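Local structure of hypothetical protein PAE2307 (Pyrobaculum aerophilum, 1WVQ) at residues Val13-Pro16 with Asn20-Ile23; Lys30-Leu35 with Arg62-Asp67; Asn101-Val106 with Val110-Ala115. The protein probably acts as an adenosine-specific kinase, although its role in the cell has not been established. All coordinates share one frame; numbering follows the deposited sequence.

Interaction 1 (Val13-Pro16 with Asn20-Ile23); sequences VPIP and NVII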
ATOM      1  N   VAL A  13       9.773 -25.924 -14.265  1.00 14.19           N
ATOM      2  CA  VAL A  13       9.947 -24.561 -14.747  1.00 14.39           C
ATOM      3  C   VAL A  13      11.390 -24.252 -15.128  1.00 15.06           C
ATOM      4  O   VAL A  13      12.277 -24.253 -14.277  1.00 15.20           O
ATOM      5  CB  VAL A  13       9.499 -23.542 -13.674  1.00 14.26           C
ATOM      6  CG1 VAL A  13       9.647 -22.122 -14.214  1.00 13.76           C
ATOM      7  CG2 VAL A  13       8.058 -23.819 -13.259  1.00 14.53           C
ATOM      8  N   PRO A  14      11.644 -23.993 -16.421  1.00 15.93           N
ATOM      9  CA  PRO A  14      13.003 -23.679 -16.870  1.00 16.20           C
ATOM     10  C   PRO A  14      13.394 -22.268 -16.434  1.00 16.32           C
ATOM     11  O   PRO A  14      12.622 -21.327 -16.605  1.00 15.83           O
ATOM     12  CB  PRO A  14      12.902 -23.759 -18.394  1.00 17.76           C
ATOM     13  CG  PRO A  14      11.703 -24.611 -18.648  1.00 19.07           C
ATOM     14  CD  PRO A  14      10.745 -24.157 -17.575  1.00 16.61           C
ATOM     15  N   ILE A  15      14.582 -22.111 -15.867  1.00 15.77           N
ATOM     16  CA  ILE A  15      15.032 -20.784 -15.460  1.00 17.07           C
ATOM     17  C   ILE A  15      16.485 -20.590 -15.888  1.00 17.75           C
ATOM     18  O   ILE A  15      17.409 -21.044 -15.208  1.00 19.23           O
ATOM     19  CB  ILE A  15      14.916 -20.567 -13.927  1.00 17.18           C
ATOM     20  CG1 ILE A  15      13.470 -20.788 -13.468  1.00 17.88           C
ATOM     21  CG2 ILE A  15      15.353 -19.153 -13.575  1.00 18.53           C
ATOM     22  CD1 ILE A  15      13.254 -20.590 -11.978  1.00 18.48           C
ATOM     23  N   PRO A  16      16.702 -19.936 -17.044  1.00 18.27           N
ATOM     24  CA  PRO A  16      18.063 -19.693 -17.542  1.00 18.63           C
ATOM     25  C   PRO A  16      18.855 -18.861 -16.539  1.00 19.43           C
ATOM     26  O   PRO A  16      18.281 -18.069 -15.790  1.00 18.47           O
ATOM     27  CB  PRO A  16      17.824 -18.932 -18.844  1.00 19.77           C
ATOM     28  CG  PRO A  16      16.501 -19.436 -19.300  1.00 19.62           C
ATOM     29  CD  PRO A  16      15.701 -19.470 -18.015  1.00 17.96           C
ATOM     30  N   ASN A  20      14.905 -14.590 -13.454  1.00 11.43           N
ATOM     31  CA  ASN A  20      14.075 -14.920 -12.310  1.00 11.70           C
ATOM     32  C   ASN A  20      12.688 -15.086 -12.889  1.00 10.90           C
ATOM     33  O   ASN A  20      12.352 -14.465 -13.897  1.00 10.60           O
ATOM     34  CB  ASN A  20      14.045 -13.794 -11.275  1.00 12.05           C
ATOM     35  CG  ASN A  20      15.225 -13.833 -10.328  1.00 12.81           C
ATOM     36  OD1 ASN A  20      16.310 -13.339 -10.640  1.00 16.02           O
ATOM     37  ND2 ASN A  20      15.018 -14.425  -9.161  1.00 12.00           N
ATOM     38  N   VAL A  21      11.888 -15.933 -12.260  1.00  9.86           N
ATOM     39  CA  VAL A  21      10.525 -16.148 -12.714  1.00  9.84           C
ATOM     40  C   VAL A  21       9.572 -15.777 -11.586  1.00 10.17           C
ATOM     41  O   VAL A  21       9.884 -15.960 -10.407  1.00  9.99           O
ATOM     42  CB  VAL A  21      10.298 -17.631 -13.140  1.00 10.44           C
ATOM     43  CG1 VAL A  21      10.309 -18.550 -11.917  1.00 12.41           C
ATOM     44  CG2 VAL A  21       8.986 -17.761 -13.909  1.00 10.86           C
ATOM     45  N   ILE A  22       8.435 -15.204 -11.964  1.00  9.26           N
ATOM     46  CA  ILE A  22       7.394 -14.819 -11.023  1.00  8.87           C
ATOM     47  C   ILE A  22       6.130 -15.431 -11.614  1.00  9.35           C
ATOM     48  O   ILE A  22       5.799 -15.183 -12.776  1.00  9.28           O
ATOM     49  CB  ILE A  22       7.239 -13.280 -10.927  1.00  8.97           C
ATOM     50  CG1 ILE A  22       8.523 -12.661 -10.369  1.00  9.51           C
ATOM     51  CG2 ILE A  22       6.072 -12.922 -10.010  1.00 10.13           C
ATOM     52  CD1 ILE A  22       8.567 -11.137 -10.459  1.00  9.94           C
ATOM     53  N   ILE A  23       5.456 -16.264 -10.829  1.00  8.42           N
ATOM     54  CA  ILE A  23       4.236 -16.927 -11.275  1.00  9.12           C
ATOM     55  C   ILE A  23       3.120 -16.567 -10.307  1.00  8.91           C
ATOM     56  O   ILE A  23       3.310 -16.590  -9.089  1.00  9.32           O
ATOM     57  CB  ILE A  23       4.412 -18.466 -11.299  1.00  9.21           C
ATOM     58  CG1 ILE A  23       5.644 -18.832 -12.127  1.00 11.17           C
ATOM     59  CG2 ILE A  23       3.161 -19.135 -11.878  1.00 10.04           C
ATOM     60  CD1 ILE A  23       5.989 -20.306 -12.082  1.00 11.95           C
TER

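Interaction 2 (Lys30-Leu35 with Arg62-Asp67); sequences KTVEDL and RHEAND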
ATOM      1  N   LYS A  30      -7.210  -7.143 -18.828  1.00  9.46           N
ATOM      2  CA  LYS A  30      -6.354  -5.983 -18.596  1.00  9.57           C
ATOM      3  C   LYS A  30      -5.087  -6.355 -17.818  1.00  9.46           C
ATOM      4  O   LYS A  30      -4.126  -5.594 -17.791  1.00  9.80           O
ATOM      5  CB  LYS A  30      -7.136  -4.890 -17.860  1.00  9.68           C
ATOM      6  CG  LYS A  30      -6.443  -3.522 -17.862  1.00  9.19           C
ATOM      7  CD  LYS A  30      -7.418  -2.386 -17.533  1.00  9.28           C
ATOM      8  CE  LYS A  30      -7.858  -2.372 -16.072  1.00  9.31           C
ATOM      9  NZ  LYS A  30      -6.788  -1.835 -15.178  1.00 10.23           N
ATOM     10  N   THR A  31      -5.084  -7.530 -17.197  1.00  9.28           N
ATOM     11  CA  THR A  31      -3.925  -7.992 -16.440  1.00  8.94           C
ATOM     12  C   THR A  31      -2.619  -7.895 -17.234  1.00  9.81           C
ATOM     13  O   THR A  31      -1.596  -7.435 -16.715  1.00  9.39           O
ATOM     14  CB  THR A  31      -4.105  -9.469 -15.996  1.00  8.47           C
ATOM     15  OG1 THR A  31      -5.144  -9.552 -15.017  1.00  9.71           O
ATOM     16  CG2 THR A  31      -2.812 -10.020 -15.397  1.00  9.18           C
ATOM     17  N   VAL A  32      -2.650  -8.323 -18.491  1.00  9.60           N
ATOM     18  CA  VAL A  32      -1.438  -8.304 -19.298  1.00  9.77           C
ATOM     19  C   VAL A  32      -0.849  -6.905 -19.460  1.00  9.42           C
ATOM     20  O   VAL A  32       0.365  -6.735 -19.370  1.00  9.78           O
ATOM     21  CB  VAL A  32      -1.673  -8.957 -20.687  1.00 10.23           C
ATOM     22  CG1 VAL A  32      -2.526  -8.068 -21.556  1.00 12.85           C
ATOM     23  CG2 VAL A  32      -0.338  -9.245 -21.359  1.00 11.10           C
ATOM     24  N   GLU A  33      -1.692  -5.901 -19.679  1.00  8.79           N
ATOM     25  CA  GLU A  33      -1.190  -4.540 -19.833  1.00  9.26           C
ATOM     26  C   GLU A  33      -0.739  -3.954 -18.499  1.00  8.41           C
ATOM     27  O   GLU A  33       0.290  -3.277 -18.430  1.00  9.04           O
ATOM     28  CB  GLU A  33      -2.253  -3.644 -20.472  1.00  9.98           C
ATOM     29  CG  GLU A  33      -2.577  -4.056 -21.906  1.00  9.89           C
ATOM     30  CD  GLU A  33      -3.184  -2.939 -22.741  1.00 12.87           C
ATOM     31  OE1 GLU A  33      -3.016  -1.752 -22.388  1.00 12.47           O
ATOM     32  OE2 GLU A  33      -3.807  -3.260 -23.771  1.00 13.29           O
ATOM     33  N   ASP A  34      -1.486  -4.216 -17.435  1.00  8.60           N
ATOM     34  CA  ASP A  34      -1.103  -3.678 -16.138  1.00  8.62           C
ATOM     35  C   ASP A  34       0.217  -4.261 -15.642  1.00  8.41           C
ATOM     36  O   ASP A  34       1.019  -3.554 -15.031  1.00 10.02           O
ATOM     37  CB  ASP A  34      -2.215  -3.902 -15.109  1.00  8.99           C
ATOM     38  CG  ASP A  34      -3.443  -3.031 -15.373  1.00 11.12           C
ATOM     39  OD1 ASP A  34      -3.350  -2.067 -16.169  1.00 11.15           O
ATOM     40  OD2 ASP A  34      -4.502  -3.299 -14.767  1.00 12.01           O
ATOM     41  N   LEU A  35       0.456  -5.542 -15.910  1.00  8.52           N
ATOM     42  CA  LEU A  35       1.710  -6.160 -15.498  1.00  8.34           C
ATOM     43  C   LEU A  35       2.858  -5.608 -16.345  1.00  9.23           C
ATOM     44  O   LEU A  35       3.953  -5.377 -15.839  1.00  9.02           O
ATOM     45  CB  LEU A  35       1.626  -7.689 -15.617  1.00  9.56           C
ATOM     46  CG  LEU A  35       0.784  -8.389 -14.539  1.00  9.77           C
ATOM     47  CD1 LEU A  35       0.762  -9.882 -14.803  1.00 11.06           C
ATOM     48  CD2 LEU A  35       1.369  -8.106 -13.155  1.00 11.49           C
ATOM     49  N   ARG A  62      -2.250 -14.284 -23.447  1.00 11.19           N
ATOM     50  CA  ARG A  62      -1.971 -12.903 -23.815  1.00 10.76           C
ATOM     51  C   ARG A  62      -0.549 -12.579 -23.378  1.00 11.18           C
ATOM     52  O   ARG A  62      -0.104 -13.030 -22.324  1.00 12.05           O
ATOM     53  CB  ARG A  62      -2.969 -11.978 -23.119  1.00  9.87           C
ATOM     54  CG  ARG A  62      -4.420 -12.354 -23.354  1.00 12.15           C
ATOM     55  CD  ARG A  62      -4.839 -12.106 -24.798  1.00 11.77           C
ATOM     56  NE  ARG A  62      -6.240 -12.458 -25.027  1.00 12.22           N
ATOM     57  CZ  ARG A  62      -6.948 -12.064 -26.080  1.00 12.81           C
ATOM     58  NH1 ARG A  62      -6.390 -11.295 -27.010  1.00 13.03           N
ATOM     59  NH2 ARG A  62      -8.213 -12.441 -26.200  1.00 13.72           N
ATOM     60  N   HIS A  63       0.170 -11.798 -24.176  1.00 10.12           N
ATOM     61  CA  HIS A  63       1.548 -11.502 -23.819  1.00 10.45           C
ATOM     62  C   HIS A  63       2.093 -10.159 -24.280  1.00 10.40           C
ATOM     63  O   HIS A  63       1.578  -9.548 -25.210  1.00 10.88           O
ATOM     64  CB  HIS A  63       2.455 -12.612 -24.358  1.00 11.49           C
ATOM     65  CG  HIS A  63       2.378 -12.784 -25.844  1.00 11.89           C
ATOM     66  ND1 HIS A  63       3.359 -12.328 -26.701  1.00 14.70           N
ATOM     67  CD2 HIS A  63       1.450 -13.389 -26.623  1.00 11.08           C
ATOM     68  CE1 HIS A  63       3.037 -12.647 -27.944  1.00 10.11           C
ATOM     69  NE2 HIS A  63       1.884 -13.293 -27.922  1.00 15.21           N
ATOM     70  N   GLU A  64       3.139  -9.718 -23.588  1.00 10.08           N
ATOM     71  CA  GLU A  64       3.861  -8.476 -23.875  1.00 11.24           C
ATOM     72  C   GLU A  64       5.311  -8.762 -23.483  1.00 11.51           C
ATOM     73  O   GLU A  64       5.563  -9.582 -22.599  1.00 12.19           O
ATOM     74  CB  GLU A  64       3.342  -7.312 -23.027  1.00 10.80           C
ATOM     75  CG  GLU A  64       1.910  -6.866 -23.308  1.00 12.26           C
ATOM     76  CD  GLU A  64       1.720  -6.274 -24.697  1.00 12.81           C
ATOM     77  OE1 GLU A  64       2.719  -5.845 -25.313  1.00 13.85           O
ATOM     78  OE2 GLU A  64       0.560  -6.220 -25.165  1.00 13.25           O
ATOM     79  N   ALA A  65       6.264  -8.089 -24.120  1.00 12.29           N
ATOM     80  CA  ALA A  65       7.669  -8.323 -23.806  1.00 13.78           C
ATOM     81  C   ALA A  65       8.592  -7.395 -24.579  1.00 14.91           C
ATOM     82  O   ALA A  65       8.225  -6.879 -25.631  1.00 16.35           O
ATOM     83  CB  ALA A  65       8.034  -9.776 -24.120  1.00 13.80           C
ATOM     84  N   ASN A  66       9.791  -7.177 -24.048  1.00 15.28           N
ATOM     85  CA  ASN A  66      10.772  -6.340 -24.729  1.00 15.50           C
ATOM     86  C   ASN A  66      12.016  -7.184 -24.988  1.00 16.94           C
ATOM     87  O   ASN A  66      13.087  -6.673 -25.313  1.00 17.18           O
ATOM     88  CB  ASN A  66      11.106  -5.084 -23.905  1.00 14.75           C
ATOM     89  CG  ASN A  66      11.877  -5.385 -22.631  1.00 14.29           C
ATOM     90  OD1 ASN A  66      12.074  -6.541 -22.253  1.00 14.81           O
ATOM     91  ND2 ASN A  66      12.315  -4.328 -21.957  1.00 14.68           N
ATOM     92  N   ASP A  67      11.840  -8.495 -24.857  1.00 16.67           N
ATOM     93  CA  ASP A  67      12.895  -9.478 -25.074  1.00 17.64           C
ATOM     94  C   ASP A  67      12.191 -10.746 -25.560  1.00 17.74           C
ATOM     95  O   ASP A  67      11.396 -11.348 -24.830  1.00 16.98           O
ATOM     96  CB  ASP A  67      13.641  -9.749 -23.767  1.00 19.15           C
ATOM     97  CG  ASP A  67      14.753 -10.764 -23.925  1.00 20.56           C
ATOM     98  OD1 ASP A  67      14.495 -11.883 -24.418  1.00 18.87           O
ATOM     99  OD2 ASP A  67      15.901 -10.443 -23.544  1.00 25.90           O
TER

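Interaction 3 (Asn101-Val106 with Val110-Ala115); sequences NAIKNV and VRIFAA. With PO4 (phosphate ion), chain D.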
ATOM      1  N   ASN A 101       6.349  -5.426  -5.226  1.00  7.76           N
ATOM      2  CA  ASN A 101       5.265  -4.674  -4.600  1.00  9.16           C
ATOM      3  C   ASN A 101       4.348  -4.017  -5.632  1.00  9.76           C
ATOM      4  O   ASN A 101       3.137  -3.902  -5.416  1.00 10.52           O
ATOM      5  CB  ASN A 101       5.824  -3.656  -3.601  1.00  9.07           C
ATOM      6  CG  ASN A 101       6.265  -4.310  -2.300  1.00  9.72           C
ATOM      7  OD1 ASN A 101       6.143  -5.527  -2.125  1.00 10.86           O
ATOM      8  ND2 ASN A 101       6.779  -3.505  -1.381  1.00 10.60           N
ATOM      9  N   ALA A 102       4.909  -3.613  -6.766  1.00  8.90           N
ATOM     10  CA  ALA A 102       4.093  -3.020  -7.816  1.00  8.69           C
ATOM     11  C   ALA A 102       3.150  -4.111  -8.328  1.00  9.56           C
ATOM     12  O   ALA A 102       1.967  -3.873  -8.564  1.00 10.75           O
ATOM     13  CB  ALA A 102       4.975  -2.501  -8.942  1.00 10.40           C
ATOM     14  N   ILE A 103       3.668  -5.322  -8.479  1.00  8.37           N
ATOM     15  CA  ILE A 103       2.840  -6.420  -8.950  1.00  8.65           C
ATOM     16  C   ILE A 103       1.718  -6.744  -7.961  1.00  8.83           C
ATOM     17  O   ILE A 103       0.577  -6.955  -8.365  1.00 10.09           O
ATOM     18  CB  ILE A 103       3.697  -7.669  -9.204  1.00  8.16           C
ATOM     19  CG1 ILE A 103       4.631  -7.400 -10.386  1.00 10.04           C
ATOM     20  CG2 ILE A 103       2.808  -8.878  -9.485  1.00  8.97           C
ATOM     21  CD1 ILE A 103       5.681  -8.471 -10.590  1.00  9.75           C
ATOM     22  N   LYS A 104       2.039  -6.770  -6.671  1.00  8.81           N
ATOM     23  CA  LYS A 104       1.044  -7.063  -5.641  1.00  8.86           C
ATOM     24  C   LYS A 104      -0.116  -6.072  -5.669  1.00  9.76           C
ATOM     25  O   LYS A 104      -1.261  -6.436  -5.392  1.00 11.10           O
ATOM     26  CB  LYS A 104       1.672  -7.007  -4.243  1.00  9.05           C
ATOM     27  CG  LYS A 104       2.769  -8.018  -3.961  1.00  9.70           C
ATOM     28  CD  LYS A 104       3.396  -7.708  -2.608  1.00 10.86           C
ATOM     29  CE  LYS A 104       4.637  -8.548  -2.358  1.00  9.58           C
ATOM     30  NZ  LYS A 104       5.357  -8.116  -1.112  1.00 10.35           N
ATOM     31  N   ASN A 105       0.199  -4.825  -6.007  1.00  9.83           N
ATOM     32  CA  ASN A 105      -0.770  -3.736  -6.038  1.00 11.78           C
ATOM     33  C   ASN A 105      -1.569  -3.578  -7.320  1.00  9.99           C
ATOM     34  O   ASN A 105      -2.396  -2.674  -7.416  1.00 10.40           O
ATOM     35  CB  ASN A 105      -0.062  -2.420  -5.720  1.00 15.68           C
ATOM     36  CG  ASN A 105       0.539  -2.404  -4.326  1.00 21.33           C
ATOM     37  OD1 ASN A 105       1.408  -1.585  -4.023  1.00 25.77           O
ATOM     38  ND2 ASN A 105       0.074  -3.303  -3.469  1.00 22.22           N
ATOM     39  N   VAL A 106      -1.312  -4.420  -8.313  1.00  8.96           N
ATOM     40  CA  VAL A 106      -2.091  -4.354  -9.543  1.00  8.27           C
ATOM     41  C   VAL A 106      -3.450  -4.906  -9.117  1.00  9.59           C
ATOM     42  O   VAL A 106      -3.530  -6.016  -8.603  1.00  8.75           O
ATOM     43  CB  VAL A 106      -1.482  -5.239 -10.642  1.00  7.68           C
ATOM     44  CG1 VAL A 106      -2.479  -5.410 -11.781  1.00  8.51           C
ATOM     45  CG2 VAL A 106      -0.193  -4.605 -11.158  1.00  9.50           C
ATOM     46  N   VAL A 110      -4.258 -11.328  -7.642  1.00  8.40           N
ATOM     47  CA  VAL A 110      -4.752 -11.815  -6.359  1.00  8.69           C
ATOM     48  C   VAL A 110      -3.804 -12.787  -5.664  1.00  7.84           C
ATOM     49  O   VAL A 110      -3.880 -12.956  -4.447  1.00  9.37           O
ATOM     50  CB  VAL A 110      -6.145 -12.485  -6.505  1.00  9.30           C
ATOM     51  CG1 VAL A 110      -7.212 -11.411  -6.703  1.00 10.91           C
ATOM     52  CG2 VAL A 110      -6.147 -13.455  -7.677  1.00 10.25           C
ATOM     53  N   ARG A 111      -2.910 -13.420  -6.422  1.00  8.34           N
ATOM     54  CA  ARG A 111      -1.963 -14.369  -5.840  1.00  8.57           C
ATOM     55  C   ARG A 111      -0.615 -14.352  -6.547  1.00  7.99           C
ATOM     56  O   ARG A 111      -0.536 -14.087  -7.736  1.00  8.46           O
ATOM     57  CB  ARG A 111      -2.505 -15.806  -5.938  1.00  9.87           C
ATOM     58  CG  ARG A 111      -3.986 -15.959  -5.652  1.00 10.49           C
ATOM     59  CD  ARG A 111      -4.460 -17.379  -5.930  1.00 10.06           C
ATOM     60  NE  ARG A 111      -4.026 -18.315  -4.894  1.00  9.76           N
ATOM     61  CZ  ARG A 111      -4.230 -19.625  -4.948  1.00  8.72           C
ATOM     62  NH1 ARG A 111      -4.858 -20.154  -5.988  1.00 10.41           N
ATOM     63  NH2 ARG A 111      -3.812 -20.404  -3.960  1.00  8.24           N
ATOM     64  N   ILE A 112       0.445 -14.630  -5.796  1.00  8.14           N
ATOM     65  CA  ILE A 112       1.785 -14.746  -6.360  1.00  9.05           C
ATOM     66  C   ILE A 112       2.289 -16.057  -5.766  1.00  9.72           C
ATOM     67  O   ILE A 112       2.552 -16.137  -4.572  1.00 10.85           O
ATOM     68  CB  ILE A 112       2.712 -13.582  -5.944  1.00  9.01           C
ATOM     69  CG1 ILE A 112       2.186 -12.267  -6.529  1.00  9.93           C
ATOM     70  CG2 ILE A 112       4.133 -13.859  -6.434  1.00 10.87           C
ATOM     71  CD1 ILE A 112       3.041 -11.053  -6.190  1.00 10.50           C
ATOM     72  N   PHE A 113       2.391 -17.086  -6.605  1.00  9.35           N
ATOM     73  CA  PHE A 113       2.817 -18.418  -6.172  1.00  9.51           C
ATOM     74  C   PHE A 113       4.311 -18.547  -5.910  1.00  9.45           C
ATOM     75  O   PHE A 113       4.733 -19.330  -5.057  1.00 10.04           O
ATOM     76  CB  PHE A 113       2.415 -19.465  -7.222  1.00 10.26           C
ATOM     77  CG  PHE A 113       0.932 -19.550  -7.468  1.00  8.53           C
ATOM     78  CD1 PHE A 113       0.071 -19.995  -6.467  1.00  9.58           C
ATOM     79  CD2 PHE A 113       0.397 -19.203  -8.707  1.00  8.51           C
ATOM     80  CE1 PHE A 113      -1.303 -20.093  -6.689  1.00  8.91           C
ATOM     81  CE2 PHE A 113      -0.977 -19.297  -8.940  1.00  9.24           C
ATOM     82  CZ  PHE A 113      -1.828 -19.745  -7.927  1.00  9.48           C
ATOM     83  N   ALA A 114       5.110 -17.789  -6.650  1.00  8.99           N
ATOM     84  CA  ALA A 114       6.549 -17.866  -6.487  1.00  9.53           C
ATOM     85  C   ALA A 114       7.301 -16.743  -7.180  1.00  9.25           C
ATOM     86  O   ALA A 114       6.853 -16.199  -8.185  1.00  8.97           O
ATOM     87  CB  ALA A 114       7.053 -19.212  -7.021  1.00 11.99           C
ATOM     88  N   ALA A 115       8.456 -16.413  -6.612  1.00  9.13           N
ATOM     89  CA  ALA A 115       9.375 -15.417  -7.148  1.00  9.08           C
ATOM     90  C   ALA A 115      10.699 -16.096  -6.830  1.00  9.37           C
ATOM     91  O   ALA A 115      11.093 -16.181  -5.667  1.00 11.08           O
ATOM     92  CB  ALA A 115       9.248 -14.093  -6.401  1.00  9.47           C
TER
HETATM   93  P   PO4 D1200      -1.823 -17.838  -1.838  1.00  8.70           P
HETATM   94  O1  PO4 D1200      -0.548 -17.392  -2.465  1.00  9.78           O
HETATM   95  O2  PO4 D1200      -1.962 -19.314  -1.987  1.00 10.93           O
HETATM   96  O3  PO4 D1200      -1.811 -17.482  -0.392  1.00 10.72           O
HETATM   97  O4  PO4 D1200      -2.965 -17.164  -2.510  1.00 10.54           O

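Interaction 1 (Val13-Pro16 with Asn20-Ile23)
Ile-15 turns CG1 anti to its own carbonyl carbon (chi1 -57°) and then runs straight on to CD1 (chi2 -180°), and this extended arm carries the terminal methyl across to Val-21. Val-21 meets it with CG1, the branch held between the backbone N and the carbonyl carbon at a chi1 of 70°. Ile-15 CD1 lies 3.6 Å from Val-21 CG1, the closest approach of the two segments, and the two side chains cross at about a right angle, with a methyl end against a methyl branch. Ile-15 CG1 follows at 4.2 Å from the same Val-21 CG1.

Val-13 divides its two methyls between two partners. Its CG1 stands 4.3 Å from Val-21 CG1, while its CG2 reaches Ile-23 CD1 at 4.2 Å. Val-21 and Ile-23, two residues apart on the strand, both point toward the 13-16 segment, as the pleat requires. Beta-branched valine and isoleucine favour extended backbone and offer several methyls to an apolar interface. The contact is wholly apolar, and polar backbone atoms that are bonded find partners outside the two segments: Pro-14 O, for example, is bound by the hydroxyl of Tyr-90.

The loop leaving strand 7-13 is thus laid over one face of strand 20-25. Val-13 and Ile-23 also touch Leu-77 of helix 68-81 and Leu-120 of strand 120-128, so the three-stranded sheet, the five-stranded sheet and that helix come together here, while Ile-22 turns from this contact to helix 96-104.

Interaction 2 (Lys30-Leu35 with Arg62-Asp67)
Val-32 brings helix 31-40 against Arg-62, His-63 and Glu-64 of strand 60-65, an outermost strand, within the chain, of the five-stranded antiparallel sheet in this alpha+beta fold. The helix and strand segments run nearly side by side in the same sense, their axes 8.1 Å apart at closest and inclined by 17°.

Valine suits a helix face turned to a strand, since it offers two methyls close to the backbone. At a chi1 of 72° CG1 takes the crowded position between backbone N and carbonyl carbon, which leaves CG2 anti to the N. CG2 does most of the touching: it is 3.8 Å from His-63 CA, pressing on the backbone itself, and also 3.8 Å from Glu-64 CG. Val-32 CB meets Arg-62 CB at 4.1 Å.

Both charged strand residues lend their aliphatic roots and send their polar ends elsewhere. Arg-62 bends at chi2 and leads away, to salt bridges with Glu-54 and with Glu-147 of the second subunit. Glu-64 also bends at chi2 (-65°), crosses Val-32 at about a right angle, and gives its carboxylate to Arg-152 and Arg-155 of the second subunit. Glu-33 OE2 lies 5.5 Å from Glu-64 OE2; the like charges are probably eased by these arginines and by Arg-160 of the second subunit, which pairs with Glu-33.

Within segment 30-35, Lys-30, also salt-bridged to Glu-108, folds forward to Asp-34, its chain bent at chi3 and chi4, and NZ gives a salt-bridging hydrogen bond to Asp-34 OD2 at 2.7 Å on the syn lone pair.

Interaction 3 (Asn101-Val106 with Val110-Ala115)
A helix packs on a strand beside a phosphate site shared by three subunits: Ile-103 and Lys-104 of helix 96-104 close on Ile-112 of strand 111-116, next to Arg-111. Ile-112 reaches out with CG1 anti to its carbonyl carbon and an extended end, so that CD1 sits 4.0 Å from Ile-103 CG2 and 3.8 Å from Lys-104 CG. Both helix side chains cross Ile-112 at about a right angle. Lysine suits this place because its methylene root is apolar while its extended chain carries NZ onward. Lys-104 NZ gives a hydrogen bond to Asn-101 OD1 at 2.9 Å, nearly in line with the carbonyl (164°), and others to Lys-104 O and Val-109 O of the fifth subunit.

The strand carries two classic beta bulges, Val-110 and Arg-111 facing Gln-25, and Phe-113 and Ala-114 facing Ile-23. From the first bulge the Arg-111 chain, bent at chi3, presents a guanidinium edge to the phosphate, probably an ion from the crystallisation liquor. Arg-111 NE binds PO4 O4 at 2.9 Å (169°), and Arg-111 NH2 binds PO4 O2, also at 2.9 Å (163°). The second and fifth subunits each add their own Arg-111. Over the centre of the guanidinium face comes the edge of Phe-113, CE1 standing 3.4 Å above the plane. With a leucine in place of Arg-111 the phosphate would probably lose this two-pronged grip, and Gln-25 OE1 would be left without the NH1 that it accepts from. Phe-113 in turn packs on Val-134 and Val-137 of strand 131-139.

In the fold
From the N terminus the three contacts follow in series; none nests within or crosses another. Interaction 1 closes the short loop between strands 7-13 and 20-25. Interaction 2 spans a longer excursion, from helix 31-40 through strand 47-53 to strand 60-65, and interaction 3 closes the short loop after helix 96-104. All three reach the five-stranded sheet: strands 20-25 and 111-116 are neighbours in it, so interactions 1 and 3 meet directly through the backbone, whereas interaction 2 sits at the other outermost strand of the chain's sheet. Interactions 2 and 3 meet where Leu-35 packs on Ile-103 and Asp-34 on Val-106, and both touch the second subunit.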